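Local coordinates for protein URE2 (Lodderomyces elongisporus NRRL YB-4239, PDB 4EXJ), which is of unknown function but belongs to the glutathione S-transferase superfamily and, by its Ure2-like name, probably binds glutathione, at residues F85-K90 against W155-K160; I163-F168 against E196-R201. One frame throughout, in Å; residues are numbered along the deposited sequence.

Interaction 1: F85-K90 against W155-K160; sequences FFYSLK and WFVGDK
Tyr87 reaches across to the turn Val157-Lys160 and lays its phenol end against it. The flank of the ring carries the apolar part of the contact: CG1 of Val157 lies 4.0 Å from Tyr87 CE2, the two side chains running past each other in opposite directions, and the Val157 carbonyl oxygen sits near the ring plane at its edge. At the far end, Tyr87 OH receives a weak hydrogen bond from Asp159 N (3.5 Å, 155°) and lies 3.6 Å from Gly158 CA. A water bonded to Tyr87 OH at 3.0 Å also donates to Asp159 OD1, tying the hydroxyl to the carboxylate. Lys160 crosses the phenol obliquely, its CE 3.7 Å from Tyr87 OH. Beyond CG the lysine chain is fully extended, which carries NZ past the ring to the backbone of the other loop. There NZ donates hydrogen bonds to His83 O and to a second water, 2.9 Å from NZ, which in turn donates to Phe86 O. Val157 to Lys160 form a type II' turn, with Gly158 at its second position (phi 67°, a value that favours glycine). Tyr87 N donates a hydrogen bond to Gln99 OE1 of helix 93-120. The contact thus joins the linker between helices 68-79 and 93-120 to the loop that leads into helix 163-179, with Tyr87 resting on Leu95 of helix 93-120 and Val157 on Val164 of helix 163-179.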
# COMPACT_ATOMS: atom_id res chain seq x y z
N PHE B 85 2.56 19.81 7.64
CA PHE B 85 3.15 18.50 7.35
C PHE B 85 2.58 17.80 6.14
O PHE B 85 2.84 16.62 5.91
CB PHE B 85 3.01 17.57 8.57
CG PHE B 85 3.75 18.07 9.79
CD1 PHE B 85 5.14 18.15 9.79
CD2 PHE B 85 3.05 18.45 10.93
CE1 PHE B 85 5.84 18.60 10.90
CE2 PHE B 85 3.74 18.92 12.06
CZ PHE B 85 5.14 18.99 12.04
N PHE B 86 1.80 18.51 5.33
CA PHE B 86 1.29 17.88 4.12
C PHE B 86 0.84 18.91 3.13
O PHE B 86 0.72 20.09 3.47
CB PHE B 86 0.13 16.91 4.43
CG PHE B 86 -1.23 17.57 4.58
CD1 PHE B 86 -1.49 18.46 5.62
CD2 PHE B 86 -2.25 17.28 3.69
CE1 PHE B 86 -2.75 19.04 5.77
CE2 PHE B 86 -3.51 17.87 3.82
CZ PHE B 86 -3.75 18.75 4.87
N TYR B 87 0.61 18.44 1.92
CA TYR B 87 0.10 19.27 0.84
C TYR B 87 -1.32 18.83 0.47
O TYR B 87 -1.61 17.64 0.34
CB TYR B 87 1.03 19.18 -0.35
CG TYR B 87 2.40 19.75 -0.12
CD1 TYR B 87 2.62 21.12 -0.22
CD2 TYR B 87 3.48 18.93 0.22
CE1 TYR B 87 3.87 21.66 0.00
CE2 TYR B 87 4.74 19.47 0.44
CZ TYR B 87 4.93 20.84 0.33
OH TYR B 87 6.18 21.38 0.54
N SER B 88 -2.23 19.79 0.31
CA SER B 88 -3.60 19.43 -0.05
C SER B 88 -3.75 19.52 -1.57
O SER B 88 -2.92 20.10 -2.27
CB SER B 88 -4.62 20.33 0.66
OG SER B 88 -4.66 21.61 0.06
N LEU B 89 -4.80 18.89 -2.07
CA LEU B 89 -5.03 18.80 -3.50
C LEU B 89 -5.17 20.20 -4.14
O LEU B 89 -4.58 20.47 -5.19
CB LEU B 89 -6.24 17.91 -3.76
CG LEU B 89 -6.69 17.66 -5.20
CD1 LEU B 89 -5.52 17.20 -6.09
CD2 LEU B 89 -7.81 16.65 -5.20
N LYS B 90 -5.91 21.09 -3.48
CA LYS B 90 -6.09 22.44 -4.02
C LYS B 90 -4.86 23.28 -3.79
O LYS B 90 -4.44 24.07 -4.65
CB LYS B 90 -7.29 23.12 -3.36
CG LYS B 90 -8.61 22.83 -4.02
CD LYS B 90 -9.69 23.75 -3.48
CE LYS B 90 -11.06 23.33 -4.00
NZ LYS B 90 -12.15 24.20 -3.49
N TRP B 155 14.24 16.53 1.37
CA TRP B 155 13.04 15.80 1.81
C TRP B 155 12.36 15.09 0.65
O TRP B 155 12.64 15.36 -0.52
CB TRP B 155 12.06 16.76 2.46
CG TRP B 155 12.65 17.58 3.56
CD1 TRP B 155 12.93 18.93 3.52
CD2 TRP B 155 13.07 17.12 4.85
NE1 TRP B 155 13.46 19.34 4.73
CE2 TRP B 155 13.57 18.25 5.55
CE3 TRP B 155 13.07 15.87 5.48
CZ2 TRP B 155 14.06 18.15 6.86
CZ3 TRP B 155 13.57 15.79 6.77
CH2 TRP B 155 14.05 16.92 7.45
N PHE B 156 11.44 14.16 0.97
CA PHE B 156 10.83 13.38 -0.10
C PHE B 156 9.93 14.19 -1.01
O PHE B 156 9.93 13.95 -2.22
CB PHE B 156 10.05 12.18 0.47
CG PHE B 156 10.89 10.94 0.60
CD1 PHE B 156 11.20 10.17 -0.50
CD2 PHE B 156 11.43 10.59 1.84
CE1 PHE B 156 11.99 9.02 -0.38
CE2 PHE B 156 12.24 9.46 1.96
CZ PHE B 156 12.52 8.68 0.85
N VAL B 157 9.20 15.13 -0.43
CA VAL B 157 8.20 15.90 -1.17
C VAL B 157 8.32 17.38 -0.84
O VAL B 157 8.34 17.77 0.32
CB VAL B 157 6.75 15.43 -0.85
CG1 VAL B 157 5.72 16.22 -1.65
CG2 VAL B 157 6.59 13.91 -1.13
N GLY B 158 8.40 18.20 -1.88
CA GLY B 158 8.40 19.64 -1.64
C GLY B 158 9.67 20.07 -0.94
O GLY B 158 10.73 19.49 -1.17
N ASP B 159 9.58 21.10 -0.11
CA ASP B 159 10.79 21.66 0.47
C ASP B 159 10.84 21.57 1.99
O ASP B 159 11.51 22.37 2.64
CB ASP B 159 10.97 23.12 0.01
CG ASP B 159 9.83 24.04 0.44
OD1 ASP B 159 8.86 23.58 1.08
OD2 ASP B 159 9.93 25.25 0.13
N LYS B 160 10.15 20.59 2.56
CA LYS B 160 10.08 20.50 4.00
C LYS B 160 9.72 19.09 4.43
O LYS B 160 9.25 18.27 3.62
CB LYS B 160 9.04 21.46 4.55
CG LYS B 160 7.62 21.09 4.16
CD LYS B 160 6.64 22.15 4.62
CE LYS B 160 5.25 21.89 4.07
NZ LYS B 160 4.35 23.03 4.39
O HOH W 1 2.05 22.26 2.86
O HOH W 2 6.44 24.30 1.04

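Interaction 2: I163-F168 against E196-R201; sequences IVDIAF and EKWFQR
Asp165 OD1 is held by two N-H groups, the indole NE1 of Trp198 at 3.0 Å and the backbone N of Phe156. The indole approaches the anti side of the carboxylate, 26° out of its plane, and the bond is moderately bent (149°). The other oxygen, OD2, accepts from Thr162 N, so three donors fix the rotation of this buried carboxylate and would be expected to favour its ionised form. The benzo end of Trp198 abuts the next turn of helix 163-179: CH2 lies 3.5 Å from Phe168 CB, and CZ2 is 3.7 Å from Asp165 O. With CG anti to the backbone N (chi1 160°), the indole extends from helix 193-203 toward helix 163-179. The Phe168 ring turns off from the tryptophan and stacks on Phe156, whose ring meets Trp198 edge-to-face. On a different side of helix 193-203, Gln200 NE2 donates to Glu196 OE2, while Glu196 OE1 forms a salt bridge with Arg176. At the start of helix 163-179, Thr162 OG1 also accepts from Val164 N; with the bond to Asp165 OD2 and the sequence Thr-Ile-Val-Asp, this resembles the N-capping box characteristic of the C-terminal helical domain of glutathione S-transferases.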
# COMPACT_ATOMS: atom_id res chain seq x y z
N ILE B 163 4.48 14.29 6.06
CA ILE B 163 3.98 12.96 6.40
C ILE B 163 4.69 11.86 5.60
O ILE B 163 4.75 10.72 6.06
CB ILE B 163 2.43 12.83 6.27
CG1 ILE B 163 1.96 13.15 4.84
CG2 ILE B 163 1.71 13.67 7.37
CD1 ILE B 163 0.47 13.05 4.64
N VAL B 164 5.21 12.17 4.41
CA VAL B 164 5.94 11.14 3.66
C VAL B 164 7.27 10.83 4.37
O VAL B 164 7.67 9.66 4.53
CB VAL B 164 6.19 11.57 2.22
CG1 VAL B 164 7.14 10.59 1.52
CG2 VAL B 164 4.86 11.66 1.46
N ASP B 165 7.94 11.88 4.83
CA ASP B 165 9.14 11.66 5.63
C ASP B 165 8.84 10.91 6.92
O ASP B 165 9.64 10.08 7.33
CB ASP B 165 9.87 12.96 5.95
CG ASP B 165 10.20 13.75 4.69
OD1 ASP B 165 11.08 13.31 3.91
OD2 ASP B 165 9.51 14.77 4.47
N ILE B 166 7.70 11.20 7.56
CA ILE B 166 7.32 10.44 8.75
C ILE B 166 7.15 8.96 8.38
O ILE B 166 7.69 8.08 9.08
CB ILE B 166 6.02 10.96 9.37
CG1 ILE B 166 6.21 12.40 9.89
CG2 ILE B 166 5.53 10.06 10.49
CD1 ILE B 166 4.91 13.05 10.33
N ALA B 167 6.42 8.67 7.31
CA ALA B 167 6.19 7.26 6.96
C ALA B 167 7.54 6.54 6.73
O ALA B 167 7.81 5.47 7.32
CB ALA B 167 5.29 7.15 5.73
N PHE B 168 8.39 7.08 5.89
CA PHE B 168 9.66 6.46 5.63
C PHE B 168 10.61 6.40 6.86
O PHE B 168 11.26 5.42 7.07
CB PHE B 168 10.36 7.15 4.45
CG PHE B 168 9.90 6.71 3.08
CD1 PHE B 168 10.25 5.48 2.57
CD2 PHE B 168 9.15 7.53 2.29
CE1 PHE B 168 9.86 5.12 1.31
CE2 PHE B 168 8.77 7.15 1.03
CZ PHE B 168 9.11 5.93 0.56
N GLU B 196 20.98 7.74 3.83
CA GLU B 196 21.54 7.95 5.17
C GLU B 196 21.44 9.41 5.61
O GLU B 196 21.05 9.69 6.75
CB GLU B 196 23.00 7.50 5.22
CG GLU B 196 23.66 7.80 6.57
CD GLU B 196 23.23 6.84 7.69
OE1 GLU B 196 22.58 5.80 7.40
OE2 GLU B 196 23.57 7.12 8.86
N LYS B 197 21.80 10.32 4.72
CA LYS B 197 21.81 11.74 5.06
C LYS B 197 20.39 12.19 5.37
O LYS B 197 20.13 12.90 6.33
CB LYS B 197 22.36 12.53 3.88
CG LYS B 197 22.56 14.00 4.17
CD LYS B 197 23.60 14.60 3.22
CE LYS B 197 23.16 14.47 1.76
NZ LYS B 197 21.93 15.27 1.47
N TRP B 198 19.45 11.75 4.54
CA TRP B 198 18.07 12.06 4.77
C TRP B 198 17.56 11.45 6.09
O TRP B 198 16.83 12.11 6.83
CB TRP B 198 17.20 11.56 3.60
CG TRP B 198 15.77 11.43 4.05
CD1 TRP B 198 14.83 12.42 4.05
CD2 TRP B 198 15.13 10.27 4.62
NE1 TRP B 198 13.64 11.95 4.60
CE2 TRP B 198 13.80 10.63 4.94
CE3 TRP B 198 15.56 8.97 4.89
CZ2 TRP B 198 12.89 9.74 5.52
CZ3 TRP B 198 14.63 8.06 5.47
CH2 TRP B 198 13.32 8.46 5.78
N PHE B 199 17.91 10.21 6.39
CA PHE B 199 17.45 9.62 7.63
C PHE B 199 17.91 10.44 8.84
O PHE B 199 17.14 10.72 9.76
CB PHE B 199 17.86 8.15 7.79
CG PHE B 199 17.38 7.54 9.07
CD1 PHE B 199 16.03 7.28 9.25
CD2 PHE B 199 18.27 7.26 10.11
CE1 PHE B 199 15.57 6.73 10.43
CE2 PHE B 199 17.81 6.71 11.29
CZ PHE B 199 16.45 6.45 11.45
N GLN B 200 19.17 10.83 8.83
CA GLN B 200 19.71 11.57 9.97
C GLN B 200 18.99 12.90 10.15
O GLN B 200 18.72 13.33 11.28
CB GLN B 200 21.22 11.77 9.81
CG GLN B 200 22.04 10.48 9.87
CD GLN B 200 21.90 9.73 11.18
OE1 GLN B 200 21.56 10.30 12.21
NE2 GLN B 200 22.17 8.44 11.15
N ARG B 201 18.67 13.58 9.05
CA ARG B 201 17.98 14.85 9.18
C ARG B 201 16.53 14.65 9.59
O ARG B 201 15.97 15.47 10.30
CB ARG B 201 18.10 15.74 7.93
CG ARG B 201 17.30 15.35 6.72
CD ARG B 201 17.37 16.48 5.67
NE ARG B 201 18.72 16.59 5.13
CZ ARG B 201 19.16 15.91 4.07
NH1 ARG B 201 18.37 15.06 3.41
NH2 ARG B 201 20.42 16.07 3.67

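How the interactions relate
Interaction 1 is partly buried, its centre about 17 Å from the centre of the chain, and joins two loops through a tyrosine hydroxyl, a lysine chain and waters. Interaction 2 is fully buried and joins two helices by an aspartate-indole bond and direct apolar contact. Their centres are 13 Å apart, and both converge on the start of helix 163-179. Segment 85-90 bonds to it through Phe85 O and Ile163 N (2.8 Å). Segment 155-160 meets it through the aspartate of interaction 2 and through Phe156, which packs on Val164, so this loop is anchored at the start of helix 163-179, next to the buried contact of interaction 2.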